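Local coordinates for molybdenum cofactor biosynthesis protein (PDB 1XI8) that probably acts as a molybdopterin molybdotransferase in molybdenum cofactor biosynthesis, at residues S304-T312 / G369-V377; K189-T197 / A254-G265. All coordinates share one frame; numbering follows the deposited sequence.

Contact 1. Residues S304-T312 / G369-V377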
loop_
_atom_site.group_PDB
_atom_site.type_symbol
_atom_site.label_atom_id
_atom_site.label_comp_id
_atom_site.label_asym_id
_atom_site.label_seq_id
_atom_site.Cartn_x
_atom_site.Cartn_y
_atom_site.Cartn_z
ATOM N N SER A 304 -7.327 -22.161 -8.826
ATOM C CA SER A 304 -7.293 -23.291 -7.907
ATOM C C SER A 304 -8.321 -23.181 -6.781
ATOM O O SER A 304 -9.030 -22.181 -6.645
ATOM C CB SER A 304 -5.884 -23.427 -7.324
ATOM O OG SER A 304 -5.834 -24.353 -6.243
ATOM N N GLY A 305 -8.396 -24.227 -5.969
ATOM C CA GLY A 305 -9.232 -24.212 -4.787
ATOM C C GLY A 305 -8.400 -24.056 -3.532
ATOM O O GLY A 305 -8.936 -23.873 -2.454
ATOM N N TYR A 306 -7.081 -24.128 -3.658
ATOM C CA TYR A 306 -6.234 -24.024 -2.479
ATOM C C TYR A 306 -5.766 -22.589 -2.286
ATOM O O TYR A 306 -5.158 -22.007 -3.180
ATOM C CB TYR A 306 -5.036 -24.980 -2.549
ATOM C CG TYR A 306 -5.396 -26.397 -2.961
ATOM C CD1 TYR A 306 -4.949 -26.931 -4.177
ATOM C CD2 TYR A 306 -6.187 -27.203 -2.142
ATOM C CE1 TYR A 306 -5.276 -28.228 -4.560
ATOM C CE2 TYR A 306 -6.524 -28.499 -2.511
ATOM C CZ TYR A 306 -6.070 -29.008 -3.719
ATOM O OH TYR A 306 -6.412 -30.298 -4.084
ATOM N N PRO A 307 -6.060 -22.013 -1.107
ATOM C CA PRO A 307 -5.710 -20.651 -0.717
ATOM C C PRO A 307 -4.340 -20.161 -1.200
ATOM O O PRO A 307 -4.263 -19.066 -1.750
ATOM C CB PRO A 307 -5.734 -20.723 0.803
ATOM C CG PRO A 307 -6.758 -21.721 1.098
ATOM C CD PRO A 307 -6.813 -22.695 -0.042
ATOM N N VAL A 308 -3.277 -20.945 -0.996
ATOM C CA VAL A 308 -1.934 -20.483 -1.364
ATOM C C VAL A 308 -1.729 -20.520 -2.886
ATOM O O VAL A 308 -1.042 -19.676 -3.436
ATOM C CB VAL A 308 -0.801 -21.232 -0.608
ATOM C CG1 VAL A 308 -0.578 -22.543 -1.213
ATOM C CG2 VAL A 308 0.502 -20.471 -0.698
ATOM N N ALA A 309 -2.340 -21.492 -3.552
ATOM C CA ALA A 309 -2.312 -21.554 -5.009
ATOM C C ALA A 309 -3.099 -20.393 -5.619
ATOM O O ALA A 309 -2.691 -19.820 -6.616
ATOM C CB ALA A 309 -2.864 -22.892 -5.502
ATOM N N VAL A 310 -4.225 -20.059 -5.004
ATOM C CA VAL A 310 -5.064 -18.965 -5.464
ATOM C C VAL A 310 -4.340 -17.630 -5.340
ATOM O O VAL A 310 -4.372 -16.805 -6.252
ATOM C CB VAL A 310 -6.404 -18.936 -4.705
ATOM C CG1 VAL A 310 -7.169 -17.675 -5.021
ATOM C CG2 VAL A 310 -7.227 -20.152 -5.072
ATOM N N PHE A 311 -3.678 -17.437 -4.210
ATOM C CA PHE A 311 -2.904 -16.240 -3.953
ATOM C C PHE A 311 -1.755 -16.136 -4.964
ATOM O O PHE A 311 -1.502 -15.073 -5.533
ATOM C CB PHE A 311 -2.369 -16.323 -2.527
ATOM C CG PHE A 311 -1.625 -15.109 -2.061
ATOM C CD1 PHE A 311 -2.293 -14.061 -1.461
ATOM C CD2 PHE A 311 -0.248 -15.032 -2.187
ATOM C CE1 PHE A 311 -1.602 -12.946 -1.011
ATOM C CE2 PHE A 311 0.443 -13.927 -1.742
ATOM C CZ PHE A 311 -0.233 -12.880 -1.152
ATOM N N THR A 312 -1.071 -17.255 -5.172
ATOM C CA THR A 312 0.036 -17.347 -6.111
ATOM C C THR A 312 -0.396 -16.979 -7.522
ATOM O O THR A 312 0.251 -16.172 -8.185
ATOM C CB THR A 312 0.620 -18.758 -6.133
ATOM O OG1 THR A 312 1.228 -19.020 -4.873
ATOM C CG2 THR A 312 1.668 -18.883 -7.233
ATOM N N GLY A 369 -0.906 -25.923 -5.368
ATOM C CA GLY A 369 -1.120 -25.096 -4.169
ATOM C C GLY A 369 -0.827 -25.763 -2.830
ATOM O O GLY A 369 -0.120 -26.773 -2.770
ATOM N N SER A 370 -1.378 -25.184 -1.763
ATOM C CA SER A 370 -1.231 -25.676 -0.387
ATOM C C SER A 370 -2.360 -25.075 0.469
ATOM O O SER A 370 -2.598 -23.865 0.442
ATOM C CB SER A 370 0.160 -25.318 0.180
ATOM O OG SER A 370 0.185 -25.290 1.614
ATOM N N GLY A 371 -3.067 -25.918 1.220
ATOM C CA GLY A 371 -4.200 -25.442 2.025
ATOM C C GLY A 371 -3.819 -24.567 3.213
ATOM O O GLY A 371 -4.698 -24.137 3.979
ATOM N N ILE A 372 -2.522 -24.277 3.346
ATOM C CA ILE A 372 -1.967 -23.643 4.541
ATOM C C ILE A 372 -1.766 -22.125 4.446
ATOM O O ILE A 372 -0.637 -21.645 4.268
ATOM C CB ILE A 372 -0.618 -24.309 4.901
ATOM C CG1 ILE A 372 -0.779 -25.837 4.878
ATOM C CG2 ILE A 372 -0.083 -23.792 6.253
ATOM C CD1 ILE A 372 0.520 -26.596 4.741
ATOM N N ILE A 373 -2.854 -21.371 4.607
ATOM C CA ILE A 373 -2.805 -19.915 4.485
ATOM C C ILE A 373 -1.923 -19.200 5.520
ATOM O O ILE A 373 -1.765 -17.975 5.454
ATOM C CB ILE A 373 -4.222 -19.295 4.548
ATOM C CG1 ILE A 373 -4.787 -19.374 5.948
ATOM C CG2 ILE A 373 -5.187 -20.045 3.671
ATOM C CD1 ILE A 373 -6.282 -19.122 5.955
ATOM N N SER A 374 -1.352 -19.921 6.481
ATOM C CA SER A 374 -0.503 -19.231 7.470
ATOM C C SER A 374 0.822 -18.764 6.848
ATOM O O SER A 374 1.421 -17.799 7.319
ATOM C CB SER A 374 -0.265 -20.071 8.736
ATOM O OG SER A 374 0.767 -21.015 8.525
ATOM N N SER A 375 1.276 -19.442 5.795
ATOM C CA SER A 375 2.484 -18.997 5.093
ATOM C C SER A 375 2.215 -17.693 4.349
ATOM O O SER A 375 3.122 -16.885 4.165
ATOM C CB SER A 375 3.044 -20.062 4.137
ATOM O OG SER A 375 2.088 -20.444 3.171
ATOM N N LEU A 376 0.968 -17.484 3.941
ATOM C CA LEU A 376 0.592 -16.234 3.303
ATOM C C LEU A 376 0.633 -15.070 4.298
ATOM O O LEU A 376 1.084 -13.966 3.962
ATOM C CB LEU A 376 -0.793 -16.344 2.652
ATOM C CG LEU A 376 -0.966 -17.400 1.550
ATOM C CD1 LEU A 376 -2.320 -17.270 0.888
ATOM C CD2 LEU A 376 0.141 -17.306 0.511
ATOM N N VAL A 377 0.181 -15.319 5.525
ATOM C CA VAL A 377 0.082 -14.249 6.512
ATOM C C VAL A 377 1.414 -13.961 7.180
ATOM O O VAL A 377 1.639 -12.864 7.680
ATOM C CB VAL A 377 -0.980 -14.533 7.613
ATOM C CG1 VAL A 377 -2.276 -15.034 7.008
ATOM C CG2 VAL A 377 -0.447 -15.508 8.617
#
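The F311 ring carries L376 on one face. L376 CG sits 4.3 Å above the ring plane, displaced toward the rim. The two methyls of L376 divide the work: CD1 lies 3.5 Å from F311 CB, and CD2 is 3.5 Å from F311 CD2. F311 CG is anti to the backbone N (chi1 -176°), which swings the ring out toward L376. The ring of Y403 meets that of F311 edge-to-face, and H315 approaches it with the planes inclined at about 50°. The Y306 ring is approached obliquely by S370 N and G369 CA; the nearest Y306 side-chain atom is CB, 3.7 Å from S370 N. V308 CG2 completes the apolar patch, 3.4 Å from L376 CD2.

Segment 304-312 is the start of helix 307-326, with Y306 at its N-cap position. S304 OG accepts from Y306 N in an ST turn just before the helix. V308 N lies in the first turn, where no carbonyl within the helix can serve it. S370 O fills that role across the contact, in a weak bond of 3.3 Å. The contact thus seats a loop and short helix of the MoeA C-terminal region on the opening turn of a helix in the probable molybdopterin binding domain.

Two hydroxyls fold back on their own segments. T312 OG1 donates to V308 O at 2.8 Å, and T312 N reaches the same oxygen from the opposite face of the carbonyl plane. S375 OG donates to I372 O at 3.2 Å, with a C=O...donor angle of 168°. The second subunit also reaches here: its L175 packs on I373, and its Q171 donates NE2 to L376 O.

Contact 2. Residues K189-T197 / A254-G265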
loop_
_atom_site.group_PDB
_atom_site.type_symbol
_atom_site.label_atom_id
_atom_site.label_comp_id
_atom_site.label_asym_id
_atom_site.label_seq_id
_atom_site.Cartn_x
_atom_site.Cartn_y
_atom_site.Cartn_z
ATOM N N LYS A 189 -13.441 1.254 -12.626
ATOM C CA LYS A 189 -12.861 0.009 -12.143
ATOM C C LYS A 189 -13.345 -1.176 -12.985
ATOM O O LYS A 189 -14.543 -1.308 -13.225
ATOM C CB LYS A 189 -13.199 -0.207 -10.658
ATOM C CG LYS A 189 -12.500 0.758 -9.679
ATOM C CD LYS A 189 -12.809 0.427 -8.193
ATOM C CE LYS A 189 -11.784 1.056 -7.262
ATOM N NZ LYS A 189 -12.122 0.993 -5.811
ATOM N N PRO A 190 -12.412 -2.025 -13.474
ATOM C CA PRO A 190 -12.890 -3.272 -14.069
ATOM C C PRO A 190 -13.686 -4.064 -13.035
ATOM O O PRO A 190 -13.293 -4.123 -11.871
ATOM C CB PRO A 190 -11.606 -4.017 -14.464
ATOM C CG PRO A 190 -10.491 -3.268 -13.890
ATOM C CD PRO A 190 -10.946 -1.899 -13.538
ATOM N N LYS A 191 -14.809 -4.638 -13.451
ATOM C CA LYS A 191 -15.597 -5.467 -12.558
ATOM C C LYS A 191 -15.090 -6.896 -12.660
ATOM O O LYS A 191 -14.899 -7.408 -13.756
ATOM C CB LYS A 191 -17.082 -5.385 -12.901
ATOM C CG LYS A 191 -17.760 -4.103 -12.444
ATOM C CD LYS A 191 -19.143 -3.994 -13.067
ATOM C CE LYS A 191 -19.959 -2.821 -12.518
ATOM N NZ LYS A 191 -21.414 -3.124 -12.722
ATOM N N VAL A 192 -14.864 -7.531 -11.513
ATOM C CA VAL A 192 -14.289 -8.866 -11.489
ATOM C C VAL A 192 -15.215 -9.868 -10.824
ATOM O O VAL A 192 -15.373 -9.870 -9.604
ATOM C CB VAL A 192 -12.914 -8.886 -10.771
ATOM C CG1 VAL A 192 -12.328 -10.310 -10.754
ATOM C CG2 VAL A 192 -11.949 -7.903 -11.428
ATOM N N GLY A 193 -15.823 -10.729 -11.626
ATOM C CA GLY A 193 -16.720 -11.739 -11.084
ATOM C C GLY A 193 -15.964 -12.821 -10.345
ATOM O O GLY A 193 -14.934 -13.299 -10.812
ATOM N N ILE A 194 -16.477 -13.206 -9.186
ATOM C CA ILE A 194 -15.862 -14.276 -8.408
ATOM C C ILE A 194 -16.853 -15.408 -8.190
ATOM O O ILE A 194 -17.844 -15.247 -7.495
ATOM C CB ILE A 194 -15.325 -13.776 -7.052
ATOM C CG1 ILE A 194 -14.321 -12.636 -7.265
ATOM C CG2 ILE A 194 -14.668 -14.914 -6.306
ATOM C CD1 ILE A 194 -14.026 -11.830 -6.040
ATOM N N ILE A 195 -16.573 -16.551 -8.808
ATOM C CA ILE A 195 -17.406 -17.729 -8.670
ATOM C C ILE A 195 -16.622 -18.793 -7.931
ATOM O O ILE A 195 -15.456 -19.030 -8.250
ATOM C CB ILE A 195 -17.805 -18.304 -10.039
ATOM C CG1 ILE A 195 -18.628 -17.293 -10.843
ATOM C CG2 ILE A 195 -18.560 -19.626 -9.876
ATOM C CD1 ILE A 195 -18.792 -17.681 -12.296
ATOM N N ILE A 196 -17.254 -19.432 -6.951
ATOM C CA ILE A 196 -16.614 -20.506 -6.197
ATOM C C ILE A 196 -17.333 -21.835 -6.352
ATOM O O ILE A 196 -18.532 -21.925 -6.157
ATOM C CB ILE A 196 -16.545 -20.164 -4.723
ATOM C CG1 ILE A 196 -15.544 -19.029 -4.525
ATOM C CG2 ILE A 196 -16.160 -21.404 -3.918
ATOM C CD1 ILE A 196 -15.854 -18.196 -3.347
ATOM N N THR A 197 -16.573 -22.868 -6.683
ATOM C CA THR A 197 -17.121 -24.164 -7.046
ATOM C C THR A 197 -17.170 -25.141 -5.868
ATOM O O THR A 197 -16.183 -25.327 -5.154
ATOM C CB THR A 197 -16.292 -24.763 -8.198
ATOM O OG1 THR A 197 -16.387 -23.902 -9.345
ATOM C CG2 THR A 197 -16.786 -26.162 -8.566
ATOM N N ALA A 254 -21.715 -14.035 -15.366
ATOM C CA ALA A 254 -20.583 -13.200 -14.989
ATOM C C ALA A 254 -19.923 -12.564 -16.212
ATOM O O ALA A 254 -19.561 -11.393 -16.172
ATOM C CB ALA A 254 -19.574 -13.989 -14.162
ATOM N N LYS A 255 -19.767 -13.327 -17.295
ATOM C CA LYS A 255 -19.250 -12.763 -18.558
ATOM C C LYS A 255 -20.092 -11.577 -19.036
ATOM O O LYS A 255 -19.551 -10.622 -19.582
ATOM C CB LYS A 255 -19.179 -13.802 -19.678
ATOM C CG LYS A 255 -18.095 -14.869 -19.548
ATOM C CD LYS A 255 -17.774 -15.404 -20.933
ATOM C CE LYS A 255 -17.508 -16.899 -20.965
ATOM N NZ LYS A 255 -17.617 -17.415 -22.376
ATOM N N ARG A 256 -21.407 -11.632 -18.826
ATOM C CA ARG A 256 -22.280 -10.545 -19.256
ATOM C C ARG A 256 -22.047 -9.283 -18.451
ATOM O O ARG A 256 -22.175 -8.185 -18.969
ATOM C CB ARG A 256 -23.768 -10.927 -19.142
ATOM C CG ARG A 256 -24.203 -12.080 -20.035
ATOM C CD ARG A 256 -25.736 -12.127 -20.226
ATOM N NE ARG A 256 -26.484 -12.345 -18.984
ATOM C CZ ARG A 256 -26.865 -13.547 -18.559
ATOM N NH1 ARG A 256 -26.564 -14.625 -19.277
ATOM N NH2 ARG A 256 -27.538 -13.676 -17.418
ATOM N N GLU A 257 -21.708 -9.446 -17.183
ATOM C CA GLU A 257 -21.648 -8.321 -16.265
ATOM C C GLU A 257 -20.235 -7.810 -15.983
ATOM O O GLU A 257 -20.068 -6.698 -15.485
ATOM C CB GLU A 257 -22.349 -8.704 -14.951
ATOM C CG GLU A 257 -23.762 -9.244 -15.165
ATOM C CD GLU A 257 -24.517 -9.558 -13.870
ATOM O OE1 GLU A 257 -23.944 -9.426 -12.762
ATOM O OE2 GLU A 257 -25.697 -9.949 -13.964
ATOM N N CYS A 258 -19.225 -8.617 -16.301
ATOM C CA CYS A 258 -17.851 -8.318 -15.886
ATOM C C CYS A 258 -16.842 -8.267 -17.009
ATOM O O CYS A 258 -17.043 -8.840 -18.072
ATOM C CB CYS A 258 -17.364 -9.340 -14.855
ATOM S SG CYS A 258 -18.370 -9.439 -13.373
ATOM N N ASP A 259 -15.745 -7.577 -16.739
ATOM C CA ASP A 259 -14.636 -7.465 -17.656
ATOM C C ASP A 259 -13.668 -8.632 -17.439
ATOM O O ASP A 259 -12.796 -8.901 -18.261
ATOM C CB ASP A 259 -13.917 -6.140 -17.417
ATOM C CG ASP A 259 -14.863 -4.948 -17.422
ATOM O OD1 ASP A 259 -15.286 -4.514 -16.322
ATOM O OD2 ASP A 259 -15.188 -4.454 -18.530
ATOM N N LEU A 260 -13.830 -9.332 -16.327
ATOM C CA LEU A 260 -12.921 -10.397 -15.968
ATOM C C LEU A 260 -13.630 -11.303 -14.969
ATOM O O LEU A 260 -14.325 -10.818 -14.081
ATOM C CB LEU A 260 -11.667 -9.783 -15.359
ATOM C CG LEU A 260 -10.305 -10.453 -15.432
ATOM C CD1 LEU A 260 -10.000 -10.954 -16.819
ATOM C CD2 LEU A 260 -9.259 -9.437 -14.998
ATOM N N VAL A 261 -13.468 -12.615 -15.121
ATOM C CA VAL A 261 -14.124 -13.566 -14.246
ATOM C C VAL A 261 -13.131 -14.547 -13.636
ATOM O O VAL A 261 -12.283 -15.096 -14.335
ATOM C CB VAL A 261 -15.216 -14.358 -14.988
ATOM C CG1 VAL A 261 -15.890 -15.333 -14.045
ATOM C CG2 VAL A 261 -16.234 -13.414 -15.585
ATOM N N LEU A 262 -13.247 -14.756 -12.328
ATOM C CA LEU A 262 -12.438 -15.729 -11.618
ATOM C C LEU A 262 -13.327 -16.836 -11.088
ATOM O O LEU A 262 -14.237 -16.593 -10.299
ATOM C CB LEU A 262 -11.709 -15.073 -10.450
ATOM C CG LEU A 262 -10.901 -13.815 -10.742
ATOM C CD1 LEU A 262 -10.319 -13.259 -9.469
ATOM C CD2 LEU A 262 -9.810 -14.125 -11.709
ATOM N N ILE A 263 -13.068 -18.056 -11.531
ATOM C CA ILE A 263 -13.764 -19.226 -10.999
ATOM C C ILE A 263 -12.762 -20.118 -10.277
ATOM O O ILE A 263 -11.800 -20.586 -10.865
ATOM C CB ILE A 263 -14.503 -20.015 -12.109
ATOM C CG1 ILE A 263 -15.188 -21.252 -11.530
ATOM C CG2 ILE A 263 -13.555 -20.401 -13.245
ATOM C CD1 ILE A 263 -16.130 -21.944 -12.503
ATOM N N THR A 264 -12.963 -20.336 -8.990
ATOM C CA THR A 264 -12.059 -21.211 -8.250
ATOM C C THR A 264 -12.537 -22.630 -8.359
ATOM O O THR A 264 -13.598 -22.889 -8.905
ATOM C CB THR A 264 -12.016 -20.855 -6.770
ATOM O OG1 THR A 264 -13.323 -21.017 -6.203
ATOM C CG2 THR A 264 -11.556 -19.425 -6.596
ATOM N N GLY A 265 -11.759 -23.562 -7.830
ATOM C CA GLY A 265 -12.219 -24.941 -7.741
ATOM C C GLY A 265 -11.864 -25.719 -8.979
ATOM O O GLY A 265 -10.793 -26.326 -9.012
#
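K191 is gripped at both ends of its backbone unit by the turn after helix 244-257. K191 N donates to D259 OD1 at 2.9 Å in a nearly straight bond (164°), using the anti lone pair of that oxygen. K191 O accepts from D259 N at 3.1 Å, and weakly from L260 N. With an alanine at D259, K191 N would probably be left without this acceptor and the turn held less firmly against the strand.

Further along, the two strands pair in parallel. G193 N donates to L260 O, G193 O accepts from L262 N at 2.7 Å, I195 N donates to L262 O at 2.8 Å, and I195 O accepts from T264 N. T197 OG1 closes the series with a bond to T264 O at 3.0 Å. The face with V192 and L262 brings V192 CG1 to 3.8 Å from L262 CG. On the other face, C258 SG lies 3.3 Å from G193 N, where glycine leaves room for it.

V192 and I194 turn their backbone polar groups to strand 233-239. D259 O has R299 NH1, and E257 OE1 has Y237 OH. Strand 191-196 therefore runs between 233-239 and 260-263, all three parallel. Joined through helices 219-229 and 244-257, they form beta-alpha-beta crossovers in the probable molybdopterin binding domain. Helices 219-229 and 307-326 cover the V192 face, and helix 244-257 lies against the other.

Overall arrangement
The centres of contact 1 and contact 2 are 19 Å apart. They follow one another along the chain, contact 2 closing before contact 1 opens. They meet directly at one point: S304 O lies 3.3 Å from G265 N, a probable hydrogen bond, and also packs against T264 CB. Helix 307-326 is the second tie. Its first turns belong to contact 1, while V318 and L322 further along pack on the sheet of contact 2. In MoeA relatives the active site lies in a cleft between domains near the subunit interface, which is consistent with the second subunit reaching contact 1.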